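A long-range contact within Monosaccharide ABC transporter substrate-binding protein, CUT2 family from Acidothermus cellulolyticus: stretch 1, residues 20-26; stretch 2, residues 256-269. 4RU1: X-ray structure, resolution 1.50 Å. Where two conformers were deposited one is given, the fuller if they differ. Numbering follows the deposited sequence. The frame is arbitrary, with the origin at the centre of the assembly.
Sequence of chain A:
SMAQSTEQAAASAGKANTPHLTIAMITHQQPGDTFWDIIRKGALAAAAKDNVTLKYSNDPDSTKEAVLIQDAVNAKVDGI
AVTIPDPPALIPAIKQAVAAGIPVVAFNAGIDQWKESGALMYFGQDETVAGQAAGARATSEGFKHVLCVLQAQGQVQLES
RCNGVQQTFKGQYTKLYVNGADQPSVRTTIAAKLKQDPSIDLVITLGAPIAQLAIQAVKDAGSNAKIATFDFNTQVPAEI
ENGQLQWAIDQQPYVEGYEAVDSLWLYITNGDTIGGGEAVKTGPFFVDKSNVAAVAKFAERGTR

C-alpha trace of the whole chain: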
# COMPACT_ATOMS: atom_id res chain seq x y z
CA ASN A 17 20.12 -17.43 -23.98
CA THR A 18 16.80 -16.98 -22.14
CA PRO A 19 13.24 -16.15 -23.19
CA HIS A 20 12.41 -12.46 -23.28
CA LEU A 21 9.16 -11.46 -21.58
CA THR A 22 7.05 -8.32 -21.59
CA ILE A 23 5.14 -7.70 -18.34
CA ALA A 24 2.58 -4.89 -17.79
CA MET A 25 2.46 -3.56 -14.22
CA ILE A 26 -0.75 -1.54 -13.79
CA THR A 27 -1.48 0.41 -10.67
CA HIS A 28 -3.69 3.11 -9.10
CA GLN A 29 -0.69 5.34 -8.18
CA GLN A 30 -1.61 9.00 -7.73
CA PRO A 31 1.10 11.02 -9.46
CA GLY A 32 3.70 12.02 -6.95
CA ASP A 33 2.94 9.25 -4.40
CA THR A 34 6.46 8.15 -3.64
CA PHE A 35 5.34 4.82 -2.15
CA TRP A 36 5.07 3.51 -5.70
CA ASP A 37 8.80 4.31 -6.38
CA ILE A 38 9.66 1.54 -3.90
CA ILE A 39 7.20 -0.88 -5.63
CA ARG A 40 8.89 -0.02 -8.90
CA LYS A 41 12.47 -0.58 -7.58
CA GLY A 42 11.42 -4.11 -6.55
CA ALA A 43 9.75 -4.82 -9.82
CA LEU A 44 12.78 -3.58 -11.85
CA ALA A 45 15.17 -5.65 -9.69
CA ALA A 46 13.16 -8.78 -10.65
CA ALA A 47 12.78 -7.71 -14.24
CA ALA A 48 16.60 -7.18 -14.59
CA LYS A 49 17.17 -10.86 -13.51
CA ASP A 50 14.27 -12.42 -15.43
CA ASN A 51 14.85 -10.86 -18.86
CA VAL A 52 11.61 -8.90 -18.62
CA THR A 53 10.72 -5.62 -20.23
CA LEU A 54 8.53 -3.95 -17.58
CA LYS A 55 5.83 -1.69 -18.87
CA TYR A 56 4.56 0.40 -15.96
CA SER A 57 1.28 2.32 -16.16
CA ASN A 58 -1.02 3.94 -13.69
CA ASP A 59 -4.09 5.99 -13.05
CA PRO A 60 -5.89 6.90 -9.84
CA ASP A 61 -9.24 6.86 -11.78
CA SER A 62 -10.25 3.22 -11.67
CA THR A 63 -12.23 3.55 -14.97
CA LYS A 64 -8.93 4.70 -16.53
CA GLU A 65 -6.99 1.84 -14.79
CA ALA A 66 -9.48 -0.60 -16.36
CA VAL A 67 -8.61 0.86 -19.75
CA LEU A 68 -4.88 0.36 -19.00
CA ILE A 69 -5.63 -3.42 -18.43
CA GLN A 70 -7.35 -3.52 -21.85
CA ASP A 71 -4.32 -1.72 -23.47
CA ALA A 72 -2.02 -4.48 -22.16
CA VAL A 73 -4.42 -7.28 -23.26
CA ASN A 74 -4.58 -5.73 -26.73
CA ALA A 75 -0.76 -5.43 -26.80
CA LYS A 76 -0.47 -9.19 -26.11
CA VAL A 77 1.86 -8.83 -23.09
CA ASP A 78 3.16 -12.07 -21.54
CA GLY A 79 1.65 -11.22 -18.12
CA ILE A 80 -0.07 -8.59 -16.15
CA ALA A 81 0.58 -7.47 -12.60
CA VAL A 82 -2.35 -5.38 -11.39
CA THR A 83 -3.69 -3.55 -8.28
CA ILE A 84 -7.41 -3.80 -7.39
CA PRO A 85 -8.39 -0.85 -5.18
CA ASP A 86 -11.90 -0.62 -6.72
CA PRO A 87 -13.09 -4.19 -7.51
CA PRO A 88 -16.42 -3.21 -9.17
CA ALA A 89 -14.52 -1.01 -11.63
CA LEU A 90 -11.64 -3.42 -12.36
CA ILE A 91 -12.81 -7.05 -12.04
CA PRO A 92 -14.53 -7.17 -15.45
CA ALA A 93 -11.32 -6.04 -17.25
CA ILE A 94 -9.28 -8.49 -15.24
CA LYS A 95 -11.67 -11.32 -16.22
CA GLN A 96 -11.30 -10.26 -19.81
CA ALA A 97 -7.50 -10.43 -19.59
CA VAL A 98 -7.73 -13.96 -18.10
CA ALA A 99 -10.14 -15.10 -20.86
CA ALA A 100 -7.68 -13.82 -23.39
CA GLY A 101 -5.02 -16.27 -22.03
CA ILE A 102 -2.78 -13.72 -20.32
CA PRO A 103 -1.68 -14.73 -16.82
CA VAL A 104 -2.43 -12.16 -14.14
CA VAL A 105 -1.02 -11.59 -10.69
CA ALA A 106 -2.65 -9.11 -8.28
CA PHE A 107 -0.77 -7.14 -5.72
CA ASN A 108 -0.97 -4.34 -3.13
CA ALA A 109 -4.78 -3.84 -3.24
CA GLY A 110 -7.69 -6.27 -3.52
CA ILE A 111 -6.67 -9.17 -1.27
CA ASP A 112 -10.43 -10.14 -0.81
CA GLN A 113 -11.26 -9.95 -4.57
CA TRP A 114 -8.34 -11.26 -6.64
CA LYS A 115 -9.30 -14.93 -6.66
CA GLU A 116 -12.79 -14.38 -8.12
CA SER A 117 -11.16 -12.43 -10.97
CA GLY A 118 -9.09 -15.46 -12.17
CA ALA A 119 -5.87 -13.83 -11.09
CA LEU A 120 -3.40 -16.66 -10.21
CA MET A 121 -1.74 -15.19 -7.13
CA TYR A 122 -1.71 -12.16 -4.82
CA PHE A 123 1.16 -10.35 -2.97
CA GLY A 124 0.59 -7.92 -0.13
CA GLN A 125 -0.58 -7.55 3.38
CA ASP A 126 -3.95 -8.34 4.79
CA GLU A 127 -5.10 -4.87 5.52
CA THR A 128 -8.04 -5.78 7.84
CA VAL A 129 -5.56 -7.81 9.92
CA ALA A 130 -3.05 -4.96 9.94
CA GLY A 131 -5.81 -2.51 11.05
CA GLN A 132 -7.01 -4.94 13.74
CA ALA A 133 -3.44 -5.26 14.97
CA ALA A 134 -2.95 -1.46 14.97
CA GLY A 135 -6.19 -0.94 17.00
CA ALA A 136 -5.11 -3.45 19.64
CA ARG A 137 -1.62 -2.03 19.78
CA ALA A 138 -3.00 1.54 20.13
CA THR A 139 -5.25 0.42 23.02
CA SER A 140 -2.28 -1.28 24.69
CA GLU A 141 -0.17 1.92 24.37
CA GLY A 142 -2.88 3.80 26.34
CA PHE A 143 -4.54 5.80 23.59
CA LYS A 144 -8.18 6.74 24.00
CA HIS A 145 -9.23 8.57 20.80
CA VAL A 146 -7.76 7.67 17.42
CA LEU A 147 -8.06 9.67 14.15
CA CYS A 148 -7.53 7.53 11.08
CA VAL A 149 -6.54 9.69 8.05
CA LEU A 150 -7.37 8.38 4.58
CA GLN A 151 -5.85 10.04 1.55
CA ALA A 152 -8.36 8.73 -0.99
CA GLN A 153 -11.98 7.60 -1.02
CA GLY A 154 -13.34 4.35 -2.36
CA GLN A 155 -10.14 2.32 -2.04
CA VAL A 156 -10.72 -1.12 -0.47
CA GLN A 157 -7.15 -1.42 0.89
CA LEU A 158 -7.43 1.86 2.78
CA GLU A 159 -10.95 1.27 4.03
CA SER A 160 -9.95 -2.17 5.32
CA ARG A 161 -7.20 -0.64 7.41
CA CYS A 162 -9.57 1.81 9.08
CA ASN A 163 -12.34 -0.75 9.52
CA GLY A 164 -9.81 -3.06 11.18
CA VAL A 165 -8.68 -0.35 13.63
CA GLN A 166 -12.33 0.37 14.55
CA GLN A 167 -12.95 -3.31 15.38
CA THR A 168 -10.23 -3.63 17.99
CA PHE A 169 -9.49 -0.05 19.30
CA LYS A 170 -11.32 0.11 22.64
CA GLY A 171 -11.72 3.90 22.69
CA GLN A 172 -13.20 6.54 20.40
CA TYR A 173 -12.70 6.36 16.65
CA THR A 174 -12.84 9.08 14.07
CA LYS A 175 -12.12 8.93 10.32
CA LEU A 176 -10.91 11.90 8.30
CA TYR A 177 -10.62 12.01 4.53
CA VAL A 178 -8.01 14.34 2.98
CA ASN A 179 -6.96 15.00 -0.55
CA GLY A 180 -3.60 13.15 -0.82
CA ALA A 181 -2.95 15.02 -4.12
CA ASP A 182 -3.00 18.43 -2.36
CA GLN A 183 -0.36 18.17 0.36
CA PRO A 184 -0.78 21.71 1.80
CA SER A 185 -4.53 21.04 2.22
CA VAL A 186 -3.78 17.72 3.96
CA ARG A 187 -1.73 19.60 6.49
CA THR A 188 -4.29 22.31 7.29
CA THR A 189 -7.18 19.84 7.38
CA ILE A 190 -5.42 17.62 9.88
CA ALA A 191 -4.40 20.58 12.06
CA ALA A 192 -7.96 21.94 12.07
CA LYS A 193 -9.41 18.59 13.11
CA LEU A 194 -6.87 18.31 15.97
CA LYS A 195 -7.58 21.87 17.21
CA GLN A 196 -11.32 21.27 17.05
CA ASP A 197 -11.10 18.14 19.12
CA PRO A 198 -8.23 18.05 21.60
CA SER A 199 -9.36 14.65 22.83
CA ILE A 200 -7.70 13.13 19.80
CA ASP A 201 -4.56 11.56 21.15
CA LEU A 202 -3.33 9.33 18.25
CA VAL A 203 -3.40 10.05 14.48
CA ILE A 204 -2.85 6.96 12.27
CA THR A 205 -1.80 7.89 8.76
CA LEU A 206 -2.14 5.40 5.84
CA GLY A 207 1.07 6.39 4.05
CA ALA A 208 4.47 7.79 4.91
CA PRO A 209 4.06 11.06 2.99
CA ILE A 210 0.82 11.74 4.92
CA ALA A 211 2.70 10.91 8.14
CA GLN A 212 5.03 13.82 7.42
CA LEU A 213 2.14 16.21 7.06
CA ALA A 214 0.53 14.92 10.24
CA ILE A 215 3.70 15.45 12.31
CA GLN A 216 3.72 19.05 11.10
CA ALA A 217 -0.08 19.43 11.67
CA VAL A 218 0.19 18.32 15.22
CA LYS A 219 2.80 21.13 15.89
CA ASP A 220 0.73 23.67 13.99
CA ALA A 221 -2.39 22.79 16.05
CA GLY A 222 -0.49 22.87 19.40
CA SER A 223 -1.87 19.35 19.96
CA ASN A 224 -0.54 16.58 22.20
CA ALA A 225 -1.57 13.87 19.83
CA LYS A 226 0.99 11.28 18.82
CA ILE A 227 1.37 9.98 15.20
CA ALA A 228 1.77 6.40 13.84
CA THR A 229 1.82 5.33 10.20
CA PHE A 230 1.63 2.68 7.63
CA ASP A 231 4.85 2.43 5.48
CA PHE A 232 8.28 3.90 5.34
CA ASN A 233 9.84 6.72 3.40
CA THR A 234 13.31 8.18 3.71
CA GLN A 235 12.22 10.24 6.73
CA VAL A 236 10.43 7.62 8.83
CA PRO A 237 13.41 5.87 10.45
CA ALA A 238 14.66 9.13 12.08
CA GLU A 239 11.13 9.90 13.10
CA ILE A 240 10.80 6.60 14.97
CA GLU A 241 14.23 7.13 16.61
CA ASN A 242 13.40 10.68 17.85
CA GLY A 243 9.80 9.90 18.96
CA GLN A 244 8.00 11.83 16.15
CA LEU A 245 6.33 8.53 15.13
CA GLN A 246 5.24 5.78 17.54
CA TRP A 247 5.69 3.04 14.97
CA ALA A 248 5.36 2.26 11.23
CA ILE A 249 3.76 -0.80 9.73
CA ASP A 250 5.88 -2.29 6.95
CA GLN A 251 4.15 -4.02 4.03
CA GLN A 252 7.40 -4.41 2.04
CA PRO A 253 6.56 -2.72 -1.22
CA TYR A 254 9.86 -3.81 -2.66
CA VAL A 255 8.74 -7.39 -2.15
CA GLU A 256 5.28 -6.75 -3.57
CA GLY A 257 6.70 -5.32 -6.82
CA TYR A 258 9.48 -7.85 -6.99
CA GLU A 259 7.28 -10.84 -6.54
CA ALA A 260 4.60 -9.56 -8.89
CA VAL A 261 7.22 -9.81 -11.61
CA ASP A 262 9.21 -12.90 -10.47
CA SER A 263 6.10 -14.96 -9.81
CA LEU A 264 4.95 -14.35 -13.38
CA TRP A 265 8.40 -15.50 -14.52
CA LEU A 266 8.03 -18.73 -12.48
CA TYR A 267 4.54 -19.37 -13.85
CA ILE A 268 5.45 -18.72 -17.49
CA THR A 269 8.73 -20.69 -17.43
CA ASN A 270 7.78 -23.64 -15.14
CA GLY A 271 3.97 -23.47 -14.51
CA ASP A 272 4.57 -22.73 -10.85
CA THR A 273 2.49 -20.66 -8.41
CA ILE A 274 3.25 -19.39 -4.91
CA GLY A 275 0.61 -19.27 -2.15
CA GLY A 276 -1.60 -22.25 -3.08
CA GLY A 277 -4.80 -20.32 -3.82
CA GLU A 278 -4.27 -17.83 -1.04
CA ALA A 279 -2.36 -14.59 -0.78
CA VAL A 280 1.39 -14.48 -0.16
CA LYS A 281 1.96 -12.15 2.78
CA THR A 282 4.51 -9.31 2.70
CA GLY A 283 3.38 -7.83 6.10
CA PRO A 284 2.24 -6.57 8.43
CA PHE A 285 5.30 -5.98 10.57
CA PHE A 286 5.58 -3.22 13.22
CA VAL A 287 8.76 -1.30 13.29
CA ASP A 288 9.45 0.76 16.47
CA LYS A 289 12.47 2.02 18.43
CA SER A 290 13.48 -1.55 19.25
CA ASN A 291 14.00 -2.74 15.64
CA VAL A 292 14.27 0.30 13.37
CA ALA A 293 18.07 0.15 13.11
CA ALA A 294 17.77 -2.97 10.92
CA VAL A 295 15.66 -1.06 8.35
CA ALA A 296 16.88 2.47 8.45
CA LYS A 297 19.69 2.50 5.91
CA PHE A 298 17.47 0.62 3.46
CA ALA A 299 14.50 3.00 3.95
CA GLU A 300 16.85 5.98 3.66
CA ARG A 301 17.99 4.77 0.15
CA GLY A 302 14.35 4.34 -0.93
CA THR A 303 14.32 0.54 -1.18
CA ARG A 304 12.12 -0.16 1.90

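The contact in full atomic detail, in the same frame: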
# COMPACT_ATOMS: atom_id res chain seq x y z
N HIS A 20 12.61 -13.84 -23.64
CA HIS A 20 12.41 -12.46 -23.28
C HIS A 20 10.91 -12.26 -23.08
O HIS A 20 10.11 -12.69 -23.91
CB HIS A 20 12.96 -11.47 -24.30
CG HIS A 20 12.65 -10.07 -23.94
ND1 HIS A 20 11.55 -9.44 -24.46
CD2 HIS A 20 13.21 -9.21 -23.06
CE1 HIS A 20 11.44 -8.25 -23.91
NE2 HIS A 20 12.46 -8.07 -23.09
N LEU A 21 10.54 -11.66 -21.95
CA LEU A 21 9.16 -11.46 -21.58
C LEU A 21 8.82 -9.97 -21.44
O LEU A 21 9.68 -9.17 -21.08
CB LEU A 21 8.94 -12.07 -20.20
CG LEU A 21 9.24 -13.54 -20.14
CD1 LEU A 21 8.86 -14.08 -18.81
CD2 LEU A 21 8.51 -14.31 -21.23
N THR A 22 7.57 -9.65 -21.79
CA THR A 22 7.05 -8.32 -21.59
C THR A 22 5.93 -8.39 -20.56
O THR A 22 4.91 -9.18 -20.75
CB THR A 22 6.48 -7.67 -22.88
OG1 THR A 22 7.54 -7.48 -23.82
CG2 THR A 22 5.83 -6.25 -22.54
N ILE A 23 6.16 -7.71 -19.43
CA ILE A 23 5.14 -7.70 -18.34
C ILE A 23 4.61 -6.30 -18.12
O ILE A 23 5.37 -5.37 -18.00
CB ILE A 23 5.70 -8.23 -17.00
CG1 ILE A 23 6.42 -9.57 -17.20
CG2 ILE A 23 4.58 -8.25 -15.94
CD1 ILE A 23 5.59 -10.75 -17.65
N ALA A 24 3.26 -6.16 -18.15
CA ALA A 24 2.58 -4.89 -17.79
C ALA A 24 2.31 -4.84 -16.33
O ALA A 24 1.61 -5.78 -15.82
CB ALA A 24 1.25 -4.73 -18.51
N MET A 25 2.83 -3.82 -15.66
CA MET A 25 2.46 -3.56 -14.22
C MET A 25 1.56 -2.33 -14.20
O MET A 25 1.97 -1.23 -14.68
CB MET A 25 3.67 -3.32 -13.34
CG MET A 25 3.40 -2.94 -11.93
SD MET A 25 4.90 -2.96 -10.78
CE MET A 25 4.95 -4.74 -10.50
N ILE A 26 0.32 -2.52 -13.72
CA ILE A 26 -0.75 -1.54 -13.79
C ILE A 26 -1.22 -1.24 -12.40
O ILE A 26 -1.62 -2.13 -11.63
CB ILE A 26 -1.86 -2.12 -14.62
CG1 ILE A 26 -1.35 -2.38 -16.04
CG2 ILE A 26 -3.00 -1.13 -14.71
CD1 ILE A 26 -2.30 -3.23 -16.89
N GLU A 256 6.48 -6.74 -2.74
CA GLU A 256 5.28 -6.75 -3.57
C GLU A 256 5.59 -6.58 -5.07
O GLU A 256 5.14 -7.38 -5.88
CB GLU A 256 4.31 -5.68 -3.15
CG GLU A 256 3.80 -5.87 -1.71
CD GLU A 256 2.84 -4.82 -1.25
OE1 GLU A 256 2.42 -3.91 -2.01
OE2 GLU A 256 2.51 -4.83 -0.02
N GLY A 257 6.35 -5.55 -5.40
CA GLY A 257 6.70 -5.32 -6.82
C GLY A 257 7.62 -6.36 -7.38
O GLY A 257 7.42 -6.83 -8.49
N TYR A 258 8.60 -6.79 -6.58
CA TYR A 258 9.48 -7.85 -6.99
C TYR A 258 8.78 -9.15 -7.28
O TYR A 258 9.00 -9.82 -8.32
CB TYR A 258 10.62 -8.05 -5.93
CG TYR A 258 11.59 -9.16 -6.27
CD1 TYR A 258 11.30 -10.48 -5.93
CD2 TYR A 258 12.83 -8.89 -6.86
CE1 TYR A 258 12.19 -11.52 -6.22
CE2 TYR A 258 13.74 -9.91 -7.14
CZ TYR A 258 13.42 -11.22 -6.83
OH TYR A 258 14.36 -12.21 -7.06
N GLU A 259 7.95 -9.57 -6.35
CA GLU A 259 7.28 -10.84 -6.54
C GLU A 259 6.22 -10.83 -7.63
O GLU A 259 5.96 -11.87 -8.29
CB GLU A 259 6.64 -11.33 -5.26
CG GLU A 259 7.64 -11.67 -4.11
CD GLU A 259 8.69 -12.76 -4.50
OE1 GLU A 259 8.31 -13.60 -5.34
OE2 GLU A 259 9.79 -12.77 -3.93
N ALA A 260 5.57 -9.67 -7.81
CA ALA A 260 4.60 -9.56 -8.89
C ALA A 260 5.26 -9.97 -10.19
O ALA A 260 4.72 -10.72 -10.96
CB ALA A 260 4.06 -8.14 -9.02
N VAL A 261 6.48 -9.52 -10.40
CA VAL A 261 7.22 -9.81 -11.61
C VAL A 261 7.77 -11.26 -11.57
O VAL A 261 7.59 -12.02 -12.54
CB VAL A 261 8.31 -8.80 -11.92
CG1 VAL A 261 9.16 -9.27 -13.08
CG2 VAL A 261 7.68 -7.46 -12.18
N ASP A 262 8.52 -11.61 -10.53
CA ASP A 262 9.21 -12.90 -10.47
C ASP A 262 8.27 -14.09 -10.43
O ASP A 262 8.61 -15.16 -10.98
CB ASP A 262 10.19 -12.90 -9.29
CG ASP A 262 11.27 -13.93 -9.44
OD1 ASP A 262 12.05 -13.84 -10.41
OD2 ASP A 262 11.45 -14.80 -8.55
N SER A 263 7.10 -13.95 -9.83
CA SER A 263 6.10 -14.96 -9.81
C SER A 263 5.56 -15.21 -11.20
O SER A 263 5.25 -16.36 -11.54
CB SER A 263 5.01 -14.67 -8.77
OG SER A 263 4.08 -13.69 -9.24
N LEU A 264 5.37 -14.14 -11.98
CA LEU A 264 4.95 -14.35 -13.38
C LEU A 264 6.04 -15.09 -14.16
O LEU A 264 5.75 -15.99 -14.99
CB LEU A 264 4.60 -13.02 -14.06
CG LEU A 264 3.27 -12.46 -13.66
CD1 LEU A 264 3.03 -11.00 -14.08
CD2 LEU A 264 2.20 -13.30 -14.31
N TRP A 265 7.29 -14.82 -13.83
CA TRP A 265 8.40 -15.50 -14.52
C TRP A 265 8.36 -16.99 -14.13
O TRP A 265 8.49 -17.84 -15.00
CB TRP A 265 9.76 -14.84 -14.25
CG TRP A 265 10.98 -15.61 -14.72
CD1 TRP A 265 11.67 -15.41 -15.89
CD2 TRP A 265 11.64 -16.67 -14.02
NE1 TRP A 265 12.76 -16.28 -15.95
CE2 TRP A 265 12.73 -17.08 -14.83
CE3 TRP A 265 11.41 -17.31 -12.80
CZ2 TRP A 265 13.58 -18.10 -14.43
CZ3 TRP A 265 12.26 -18.33 -12.41
CH2 TRP A 265 13.31 -18.73 -13.24
N LEU A 266 8.17 -17.34 -12.87
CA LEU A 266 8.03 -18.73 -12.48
C LEU A 266 6.84 -19.46 -13.11
O LEU A 266 6.92 -20.63 -13.55
CB LEU A 266 7.88 -18.81 -10.93
CG LEU A 266 9.11 -18.76 -10.03
CD1 LEU A 266 8.70 -18.52 -8.57
CD2 LEU A 266 9.87 -20.10 -10.15
N TYR A 267 5.71 -18.78 -13.21
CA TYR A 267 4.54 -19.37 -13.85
C TYR A 267 4.80 -19.64 -15.34
O TYR A 267 4.43 -20.68 -15.84
CB TYR A 267 3.31 -18.48 -13.71
CG TYR A 267 2.07 -19.12 -14.24
CD1 TYR A 267 1.40 -20.09 -13.51
CD2 TYR A 267 1.54 -18.74 -15.45
CE1 TYR A 267 0.24 -20.70 -13.98
CE2 TYR A 267 0.36 -19.34 -15.93
CZ TYR A 267 -0.27 -20.31 -15.19
OH TYR A 267 -1.49 -20.91 -15.65
N ILE A 268 5.32 -18.63 -16.04
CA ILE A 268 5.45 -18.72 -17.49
C ILE A 268 6.53 -19.75 -17.82
O ILE A 268 6.37 -20.56 -18.75
CB ILE A 268 5.75 -17.33 -18.08
CG1 ILE A 268 4.55 -16.40 -18.01
CG2 ILE A 268 6.23 -17.41 -19.54
CD1 ILE A 268 4.95 -14.94 -18.12
N THR A 269 7.61 -19.79 -17.07
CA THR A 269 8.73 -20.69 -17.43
C THR A 269 8.54 -22.13 -16.92
O THR A 269 9.04 -23.03 -17.52
CB THR A 269 10.05 -20.14 -16.92
OG1 THR A 269 9.98 -20.04 -15.51
CG2 THR A 269 10.32 -18.79 -17.45

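The packing of a helix against one face of a β-strand is among the commonest ways in which distant parts of an α/β protein are brought together, and this pair illustrates its logic with few distractions. A strand, residues 21-26, lies beneath a helix that spans all of residues 256-269 and extends beyond both ends of that stretch. No two touching residues are closer than 232 positions in sequence. The two axes approach to 10.0 Å, and their N-to-C directions differ by 144°, so the segments run roughly antiparallel but with a marked skew. The register follows from this: the CA atom of L21 lies 8.2 Å from the CA atom of W265, whereas the CA atom of I23 lies 7.4 Å from the CA atom of V261. Advancing two residues along the strand therefore corresponds to stepping back about one turn of the helix.

At this spacing the two backbones do not bond to each other. No hydrogen bond crosses between the stretches. The helix keeps its own ladder, as in the bonds from W265 N to V261 O (3.1 Å) and from I268 N to L264 O (2.9 Å), although that from V261 N to G257 O, at 3.4 Å, is weak. Two hydroxyl side chains also turn back to helical carbonyls: S263 OG donates to E259 O at 2.8 Å, and T269 OG1 to W265 O at 2.7 Å. What joins strand to helix is apolar contact, burying 367 Å² over both sides.

The alternation of a β-strand decides which residues take part. L21, I23 and M25 direct their CA-to-CB bonds toward the helix, while A24, between two of them, points away. On the helix, A260, L264 and I268 recur at intervals of four and all point toward the strand, forming a stripe along one side.

Near the C-terminal end of the helix stretch, L21 CD1 meets I268 CD1 at 4.1 Å and W265 CD1 at 4.3 Å. The methyl approaches the indole ring obliquely, in an ordinary apolar contact. I23 occupies the middle of the strand's row and reaches two members of the stripe: its CG2 lies 3.7 Å from L264 CD1, and its CD1 lies 4.3 Å from I268 CD1. I23 was deposited in two conformers, and these distances describe the one given here.

M25 extends the row toward the beginning of the helix stretch. With chi1 and chi2 both t and chi3 m, its long, unbranched side chain brings CE to 3.8 Å from A260 CB and 4.2 Å from V261 CG2. The same methyl lies 3.8 Å from G257 O, a van der Waals approach to the backbone. G257 has no side chain, and an ideal CB there would be 4.3 Å from M25 CE. The general lesson is one of complementary periodicities: every second residue of the strand meets residues spaced about a turn apart on the helix, and close apolar packing holds the pair together without any hydrogen bond between them.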